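Local coordinates for DUF5642 domain-containing protein (Mycobacterium smegmatis, PDB 4TMD) that is of unknown function but is probably an exported mycobacterial lipoprotein, an ortholog of Rv0999 with a domain of the Mog1p/PsbP clan, at residues L35-K40 with G58-P63; D116-P121 with E147-V152. All blocks are in the same frame, centred on the assembly; numbering follows the deposited sequence.

Interaction 1 (L35-K40 with G58-P63)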
ATOM      1  N   LEU A  35      10.753  -2.595   1.354  1.00 45.55           N
ATOM      2  CA  LEU A  35       9.950  -2.724   0.140  1.00 56.14           C
ATOM      3  C   LEU A  35       8.470  -2.548   0.466  1.00 55.50           C
ATOM      4  O   LEU A  35       7.662  -2.183  -0.393  1.00 53.22           O
ATOM      5  CB  LEU A  35      10.197  -4.087  -0.519  1.00 52.09           C
ATOM      6  CG  LEU A  35       9.869  -4.311  -2.002  0.68 65.43           C
ATOM      7  CD1 LEU A  35      10.686  -5.479  -2.531  0.97 64.01           C
ATOM      8  CD2 LEU A  35       8.387  -4.568  -2.244  0.68 63.90           C
ATOM      9  N   LEU A  36       8.124  -2.798   1.723  1.00 52.95           N
ATOM     10  CA  LEU A  36       6.728  -2.846   2.135  1.00 47.74           C
ATOM     11  C   LEU A  36       6.196  -1.488   2.586  1.00 46.19           C
ATOM     12  O   LEU A  36       5.072  -1.115   2.246  1.00 41.32           O
ATOM     13  CB  LEU A  36       6.560  -3.879   3.245  1.00 38.20           C
ATOM     14  CG  LEU A  36       6.769  -5.320   2.775  1.00 38.76           C
ATOM     15  CD1 LEU A  36       6.817  -6.302   3.940  1.00 30.95           C
ATOM     16  CD2 LEU A  36       5.675  -5.723   1.786  1.00 40.41           C
ATOM     17  N   SER A  37       7.009  -0.760   3.346  1.00 45.12           N
ATOM     18  CA  SER A  37       6.629   0.549   3.875  1.00 43.79           C
ATOM     19  C   SER A  37       6.760   1.639   2.813  1.00 45.67           C
ATOM     20  O   SER A  37       7.572   1.511   1.896  1.00 42.74           O
ATOM     21  CB  SER A  37       7.499   0.902   5.085  1.00 48.03           C
ATOM     22  OG  SER A  37       7.657  -0.207   5.951  1.00 53.56           O
ATOM     23  N   PRO A  38       5.968   2.720   2.936  1.00 45.73           N
ATOM     24  CA  PRO A  38       6.154   3.868   2.043  1.00 36.33           C
ATOM     25  C   PRO A  38       7.578   4.400   2.177  1.00 39.82           C
ATOM     26  O   PRO A  38       8.186   4.187   3.221  1.00 34.37           O
ATOM     27  CB  PRO A  38       5.128   4.889   2.552  1.00 35.64           C
ATOM     28  CG  PRO A  38       4.084   4.060   3.240  1.00 34.55           C
ATOM     29  CD  PRO A  38       4.845   2.924   3.870  1.00 38.82           C
ATOM     30  N   GLN A  39       8.110   5.054   1.150  1.00 36.58           N
ATOM     31  CA  GLN A  39       9.490   5.513   1.225  1.00 35.92           C
ATOM     32  C   GLN A  39       9.643   6.527   2.361  1.00 34.69           C
ATOM     33  O   GLN A  39       8.743   7.317   2.634  1.00 30.02           O
ATOM     34  CB  GLN A  39       9.951   6.100  -0.113  1.00 38.14           C
ATOM     35  CG  GLN A  39       9.366   7.452  -0.484  1.00 56.58           C
ATOM     36  CD  GLN A  39       9.857   7.934  -1.843  1.00 61.48           C
ATOM     37  OE1 GLN A  39      10.473   7.176  -2.595  1.00 68.14           O
ATOM     38  NE2 GLN A  39       9.584   9.199  -2.163  1.00 68.01           N
ATOM     39  N   LYS A  40      10.782   6.454   3.037  1.00 34.99           N
ATOM     40  CA  LYS A  40      11.080   7.275   4.201  1.00 34.35           C
ATOM     41  C   LYS A  40      11.012   8.769   3.883  1.00 29.80           C
ATOM     42  O   LYS A  40      11.497   9.206   2.848  1.00 36.27           O
ATOM     43  CB  LYS A  40      12.466   6.905   4.729  1.00 42.00           C
ATOM     44  CG  LYS A  40      12.763   7.332   6.153  1.00 53.66           C
ATOM     45  CD  LYS A  40      14.043   6.663   6.631  1.00 58.60           C
ATOM     46  CE  LYS A  40      14.538   7.241   7.945  1.00 71.04           C
ATOM     47  NZ  LYS A  40      15.704   6.466   8.467  1.00 56.21           N
ATOM     48  N   GLY A  58       3.042   6.366   7.239  1.00 23.18           N
ATOM     49  CA  GLY A  58       2.226   5.307   6.678  1.00 27.84           C
ATOM     50  C   GLY A  58       2.568   3.978   7.323  1.00 32.79           C
ATOM     51  O   GLY A  58       3.303   3.934   8.308  1.00 28.09           O
ATOM     52  N   GLN A  59       2.058   2.891   6.750  1.00 25.51           N
ATOM     53  CA  GLN A  59       2.169   1.578   7.370  1.00 23.72           C
ATOM     54  C   GLN A  59       3.612   1.105   7.497  1.00 30.42           C
ATOM     55  O   GLN A  59       4.304   0.879   6.499  1.00 29.01           O
ATOM     56  CB  GLN A  59       1.373   0.542   6.585  1.00 27.05           C
ATOM     57  CG  GLN A  59       1.458  -0.849   7.204  1.00 22.20           C
ATOM     58  CD  GLN A  59       0.840  -0.893   8.597  1.00 26.41           C
ATOM     59  OE1 GLN A  59      -0.305  -0.470   8.801  1.00 23.36           O
ATOM     60  NE2 GLN A  59       1.604  -1.392   9.565  1.00 26.73           N
ATOM     61  N   GLN A  60       4.048   0.931   8.741  1.00 25.70           N
ATOM     62  CA  GLN A  60       5.409   0.492   9.020  1.00 37.05           C
ATOM     63  C   GLN A  60       5.519  -1.007   9.298  1.00 32.62           C
ATOM     64  O   GLN A  60       4.583  -1.639   9.781  1.00 31.72           O
ATOM     65  CB  GLN A  60       5.974   1.278  10.210  1.00 35.44           C
ATOM     66  CG  GLN A  60       6.165   2.759   9.921  1.00 39.49           C
ATOM     67  CD  GLN A  60       7.072   3.001   8.723  1.00 38.58           C
ATOM     68  OE1 GLN A  60       8.235   2.591   8.717  1.00 42.21           O
ATOM     69  NE2 GLN A  60       6.535   3.652   7.694  1.00 34.75           N
ATOM     70  N   PHE A  61       6.680  -1.564   8.981  1.00 34.67           N
ATOM     71  CA  PHE A  61       7.009  -2.928   9.352  1.00 42.88           C
ATOM     72  C   PHE A  61       8.273  -2.914  10.203  1.00 51.07           C
ATOM     73  O   PHE A  61       9.372  -2.715   9.673  1.00 44.83           O
ATOM     74  CB  PHE A  61       7.200  -3.801   8.114  1.00 34.90           C
ATOM     75  CG  PHE A  61       5.951  -3.976   7.301  1.00 43.10           C
ATOM     76  CD1 PHE A  61       5.487  -2.953   6.489  1.00 34.23           C
ATOM     77  CD2 PHE A  61       5.241  -5.163   7.349  1.00 35.72           C
ATOM     78  CE1 PHE A  61       4.339  -3.111   5.746  1.00 42.17           C
ATOM     79  CE2 PHE A  61       4.095  -5.331   6.604  1.00 34.21           C
ATOM     80  CZ  PHE A  61       3.641  -4.305   5.802  1.00 40.06           C
ATOM     81  N   PRO A  62       8.116  -3.105  11.525  1.00 44.70           N
ATOM     82  CA  PRO A  62       9.229  -3.137  12.484  1.00 52.48           C
ATOM     83  C   PRO A  62      10.373  -4.035  12.009  1.00 55.39           C
ATOM     84  O   PRO A  62      10.123  -5.088  11.420  1.00 49.71           O
ATOM     85  CB  PRO A  62       8.583  -3.685  13.766  1.00 46.93           C
ATOM     86  CG  PRO A  62       7.215  -4.171  13.364  1.00 49.36           C
ATOM     87  CD  PRO A  62       6.823  -3.356  12.182  1.00 45.69           C
ATOM     88  N   PRO A  63      11.622  -3.606  12.243  1.00 61.87           N
ATOM     89  CA  PRO A  63      12.811  -4.292  11.717  1.00 53.52           C
ATOM     90  C   PRO A  63      13.049  -5.693  12.293  1.00 50.01           C
ATOM     91  O   PRO A  63      13.887  -6.419  11.765  1.00 49.38           O
ATOM     92  CB  PRO A  63      13.957  -3.347  12.098  0.70 55.79           C
ATOM     93  CG  PRO A  63      13.413  -2.483  13.194  1.00 52.93           C
ATOM     94  CD  PRO A  63      11.957  -2.347  12.932  0.87 54.78           C
TER
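Apolar packing carries the inner half of this contact, in which two irregular connections, each just after a short helix (33-36 and 53-56), lie against each other. Leu36 lies across one face of the Phe61 ring at about a right angle: its CB sits over the CD1-CE1 rim, 3.8 Å from the ring centroid in a CH-pi contact, and its CD1 reaches the far side of the same ring, 3.9 Å from Phe61 CE2. Farther out, Pro38 CG packs 4.1 Å from Gly58 CA, where the chain leaves helix 53-56 with positive phi (71°).

The polar contacts gather at Ser37, the first residue to leave its helix. Its OG, placed beside its own backbone N (chi1 -43°), lies in the plane of the Phe61 ring, at the edge, and accepts a weak, bent bond from Phe61 N at 3.5 Å. Its stronger partner is Pro33 O. Gln59 O lies 3.5 Å from Ser37 CA in a CA-H...O contact and 3.4 Å from Pro38 CD.

Within the loop, Gln59 NE2 bonds to a lone pair of Gln60 O and also to Pro93 O, while Gln59 OE1 accepts from Ser95 N, which sets the amide's orientation. Leu36 continues onto Met84 and Val86 of strand 79-88 and Phe61 onto Met159 and Ile161 of strand 158-166, so this structural packing covers two adjacent strands of the antiparallel sheet.

Interaction 2 (D116-P121 with E147-V152); sequences DVVESP and ELYNYV
Two strands of the antiparallel sheet that are not direct neighbours, 111-118 and 145-155, are joined here across the intervening strand 127-137: tyrosines of 145-155 meet Val118 and the chain just beyond it. Tyr151 does most of the work. With its CG anti to the carbonyl carbon (chi1 -59°), it carries its ring to the chain leaving strand 111-118 and presents an edge to it. Glu119 O lies in the ring plane, 3.2 Å from Tyr151 CE1, and Ser120 CB is at the same edge, 4.0 Å from Tyr151 CD1. Water 1, also in this plane, donates to Glu119 O at 2.6 Å and is hydrogen-bonded to Tyr151 OH at 2.7 Å, linking the backbone carbonyl and the phenol at the ring edge.

Val118 CG2, in the crowded position between its backbone N and carbonyl carbon, fits between the two tyrosines: it is 4.2 Å from Tyr151 CE1 and equally far from Tyr149 CD1, which it meets at the ring edge. Tyr149 also stacks on His132 of strand 127-137, whose side chain touches Val118 as well. Helix 179-194 packs against this sheet face, its Thr179 touching both tyrosines and its Ala182 and Arg183 touching Tyr151.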
ATOM      1  N   ASP A 116      -3.432  11.764   3.355  1.00 15.00           N
ATOM      2  CA  ASP A 116      -4.852  11.749   3.717  1.00 13.28           C
ATOM      3  C   ASP A 116      -5.386  10.340   3.884  1.00 15.91           C
ATOM      4  O   ASP A 116      -5.071   9.476   3.077  1.00 16.59           O
ATOM      5  CB  ASP A 116      -5.701  12.408   2.625  1.00 15.13           C
ATOM      6  CG  ASP A 116      -5.503  13.910   2.537  1.00 25.79           C
ATOM      7  OD1 ASP A 116      -5.062  14.503   3.530  1.00 30.90           O
ATOM      8  OD2 ASP A 116      -5.801  14.490   1.473  1.00 29.39           O
ATOM      9  N   VAL A 117      -6.240  10.121   4.880  1.00 19.41           N
ATOM     10  CA  VAL A 117      -6.998   8.879   4.944  1.00 17.25           C
ATOM     11  C   VAL A 117      -8.106   8.946   3.905  1.00 20.59           C
ATOM     12  O   VAL A 117      -8.771   9.964   3.774  1.00 17.00           O
ATOM     13  CB  VAL A 117      -7.592   8.647   6.350  1.00 21.08           C
ATOM     14  CG1 VAL A 117      -8.420   7.360   6.382  1.00 19.13           C
ATOM     15  CG2 VAL A 117      -6.479   8.602   7.379  1.00 20.63           C
ATOM     16  N   VAL A 118      -8.288   7.877   3.145  1.00 14.09           N
ATOM     17  CA  VAL A 118      -9.357   7.834   2.159  1.00 17.51           C
ATOM     18  C   VAL A 118     -10.174   6.565   2.384  1.00 20.65           C
ATOM     19  O   VAL A 118      -9.773   5.671   3.133  1.00 14.73           O
ATOM     20  CB  VAL A 118      -8.815   7.869   0.707  1.00 19.47           C
ATOM     21  CG1 VAL A 118      -8.143   9.217   0.377  1.00 16.59           C
ATOM     22  CG2 VAL A 118      -7.852   6.732   0.478  1.00 18.97           C
ATOM     23  N   GLU A 119     -11.323   6.498   1.733  1.00 22.24           N
ATOM     24  CA  GLU A 119     -12.208   5.339   1.815  1.00 24.56           C
ATOM     25  C   GLU A 119     -11.487   4.029   1.481  1.00 15.93           C
ATOM     26  O   GLU A 119     -10.769   3.952   0.484  1.00 19.29           O
ATOM     27  CB  GLU A 119     -13.395   5.570   0.872  1.00 30.60           C
ATOM     28  CG  GLU A 119     -14.370   4.429   0.714  1.00 45.44           C
ATOM     29  CD  GLU A 119     -15.457   4.743  -0.320  1.00 58.14           C
ATOM     30  OE1 GLU A 119     -15.129   4.904  -1.521  1.00 45.49           O
ATOM     31  OE2 GLU A 119     -16.640   4.838   0.075  1.00 72.02           O
ATOM     32  N   SER A 120     -11.677   3.009   2.324  1.00 18.28           N
ATOM     33  CA  SER A 120     -11.199   1.649   2.042  1.00 16.27           C
ATOM     34  C   SER A 120     -12.320   0.621   2.269  1.00 18.10           C
ATOM     35  O   SER A 120     -13.216   0.850   3.068  1.00 16.76           O
ATOM     36  CB  SER A 120      -9.984   1.315   2.912  1.00 16.22           C
ATOM     37  OG  SER A 120     -10.300   1.448   4.282  1.00 20.99           O
ATOM     38  N   PRO A 121     -12.271  -0.522   1.574  1.00 18.29           N
ATOM     39  CA  PRO A 121     -13.459  -1.390   1.600  1.00 20.61           C
ATOM     40  C   PRO A 121     -13.656  -2.163   2.899  1.00 16.69           C
ATOM     41  O   PRO A 121     -12.687  -2.504   3.592  1.00 15.12           O
ATOM     42  CB  PRO A 121     -13.198  -2.370   0.452  1.00 18.03           C
ATOM     43  CG  PRO A 121     -11.683  -2.425   0.371  1.00 20.15           C
ATOM     44  CD  PRO A 121     -11.253  -1.009   0.623  1.00 21.62           C
ATOM     45  N   GLU A 147       2.639  10.751  -6.505  1.00 26.33           N
ATOM     46  CA  GLU A 147       1.357  10.462  -5.877  1.00 25.67           C
ATOM     47  C   GLU A 147       1.076   8.959  -5.808  1.00 28.76           C
ATOM     48  O   GLU A 147       1.417   8.229  -6.735  1.00 49.27           O
ATOM     49  CB  GLU A 147       0.256  11.183  -6.657  1.00 25.43           C
ATOM     50  CG  GLU A 147      -1.146  10.933  -6.189  1.00 30.95           C
ATOM     51  CD  GLU A 147      -2.151  11.775  -6.953  1.00 34.27           C
ATOM     52  OE1 GLU A 147      -3.334  11.792  -6.575  1.00 32.47           O
ATOM     53  OE2 GLU A 147      -1.753  12.428  -7.937  1.00 42.96           O
ATOM     54  N   LEU A 148       0.473   8.498  -4.709  1.00 22.65           N
ATOM     55  CA  LEU A 148      -0.004   7.111  -4.652  1.00 19.91           C
ATOM     56  C   LEU A 148      -1.174   6.916  -3.697  1.00 22.99           C
ATOM     57  O   LEU A 148      -1.431   7.744  -2.814  1.00 21.75           O
ATOM     58  CB  LEU A 148       1.143   6.156  -4.275  1.00 21.96           C
ATOM     59  CG  LEU A 148       1.841   6.191  -2.911  1.00 25.39           C
ATOM     60  CD1 LEU A 148       1.029   5.488  -1.842  1.00 27.64           C
ATOM     61  CD2 LEU A 148       3.226   5.569  -2.998  1.00 30.78           C
ATOM     62  N   TYR A 149      -1.889   5.815  -3.910  1.00 18.69           N
ATOM     63  CA  TYR A 149      -2.895   5.333  -2.988  1.00 18.43           C
ATOM     64  C   TYR A 149      -2.418   4.010  -2.401  1.00 23.54           C
ATOM     65  O   TYR A 149      -1.801   3.199  -3.100  1.00 21.36           O
ATOM     66  CB  TYR A 149      -4.239   5.171  -3.683  1.00 16.18           C
ATOM     67  CG  TYR A 149      -4.889   6.477  -4.045  1.00 20.51           C
ATOM     68  CD1 TYR A 149      -5.884   7.018  -3.245  1.00 22.45           C
ATOM     69  CD2 TYR A 149      -4.510   7.186  -5.190  1.00 23.30           C
ATOM     70  CE1 TYR A 149      -6.492   8.210  -3.573  1.00 24.60           C
ATOM     71  CE2 TYR A 149      -5.127   8.394  -5.524  1.00 22.52           C
ATOM     72  CZ  TYR A 149      -6.111   8.894  -4.706  1.00 25.67           C
ATOM     73  OH  TYR A 149      -6.741  10.083  -5.013  1.00 26.62           O
ATOM     74  N   ASN A 150      -2.671   3.832  -1.105  1.00 15.42           N
ATOM     75  CA  ASN A 150      -2.287   2.647  -0.346  1.00 20.53           C
ATOM     76  C   ASN A 150      -3.529   2.070   0.300  1.00 17.16           C
ATOM     77  O   ASN A 150      -4.266   2.805   0.950  1.00 17.69           O
ATOM     78  CB  ASN A 150      -1.296   2.993   0.770  1.00 25.93           C
ATOM     79  CG  ASN A 150       0.124   2.700   0.410  1.00 37.00           C
ATOM     80  OD1 ASN A 150       0.423   1.693  -0.232  1.00 52.06           O
ATOM     81  ND2 ASN A 150       1.027   3.574   0.833  1.00 43.92           N
ATOM     82  N   TYR A 151      -3.749   0.770   0.169  1.00 15.22           N
ATOM     83  CA  TYR A 151      -4.855   0.141   0.882  1.00 11.83           C
ATOM     84  C   TYR A 151      -4.281  -1.052   1.601  1.00 18.89           C
ATOM     85  O   TYR A 151      -3.575  -1.867   1.016  1.00 12.11           O
ATOM     86  CB  TYR A 151      -5.995  -0.263  -0.055  1.00 13.41           C
ATOM     87  CG  TYR A 151      -6.547   0.929  -0.794  1.00 16.93           C
ATOM     88  CD1 TYR A 151      -7.594   1.668  -0.260  1.00 18.73           C
ATOM     89  CD2 TYR A 151      -5.994   1.345  -2.005  1.00 16.17           C
ATOM     90  CE1 TYR A 151      -8.084   2.786  -0.916  1.00 18.95           C
ATOM     91  CE2 TYR A 151      -6.488   2.466  -2.672  1.00 13.19           C
ATOM     92  CZ  TYR A 151      -7.529   3.174  -2.125  1.00 17.25           C
ATOM     93  OH  TYR A 151      -8.024   4.287  -2.776  1.00 20.73           O
ATOM     94  N   VAL A 152      -4.575  -1.126   2.889  1.00 12.29           N
ATOM     95  CA  VAL A 152      -4.017  -2.139   3.752  1.00 12.30           C
ATOM     96  C   VAL A 152      -5.131  -2.964   4.376  1.00 14.76           C
ATOM     97  O   VAL A 152      -6.084  -2.390   4.905  1.00 15.42           O
ATOM     98  CB  VAL A 152      -3.188  -1.484   4.877  1.00 13.72           C
ATOM     99  CG1 VAL A 152      -2.759  -2.535   5.921  1.00 16.22           C
ATOM    100  CG2 VAL A 152      -1.993  -0.767   4.302  1.00 14.56           C
TER
HETATM  101  O   HOH W   1     -10.298   5.240  -1.714  1.00 19.65           O

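Overall arrangement
Interactions 1 and 2 lie on the same antiparallel sheet, their centres about 15 Å apart, and follow one another along the chain. They meet through strand 145-155: Pro38 CG packs 3.9 Å from Asn150 ND2, and Gln59 CB is 4.3 Å from Val152 CG2. Asn150 and Val152 alternate with Tyr149 and Tyr151, so one strand sends its side chains to opposite faces of the sheet. Interaction 1 lays the connections 35-40 and 58-63 over one face, whereas interaction 2 joins strand 145-155 to 116-121 on the other, where helix 179-194 packs. Both belong to the DUF5642 domain, whose function is unknown, and join parts of the sheet and its coverings.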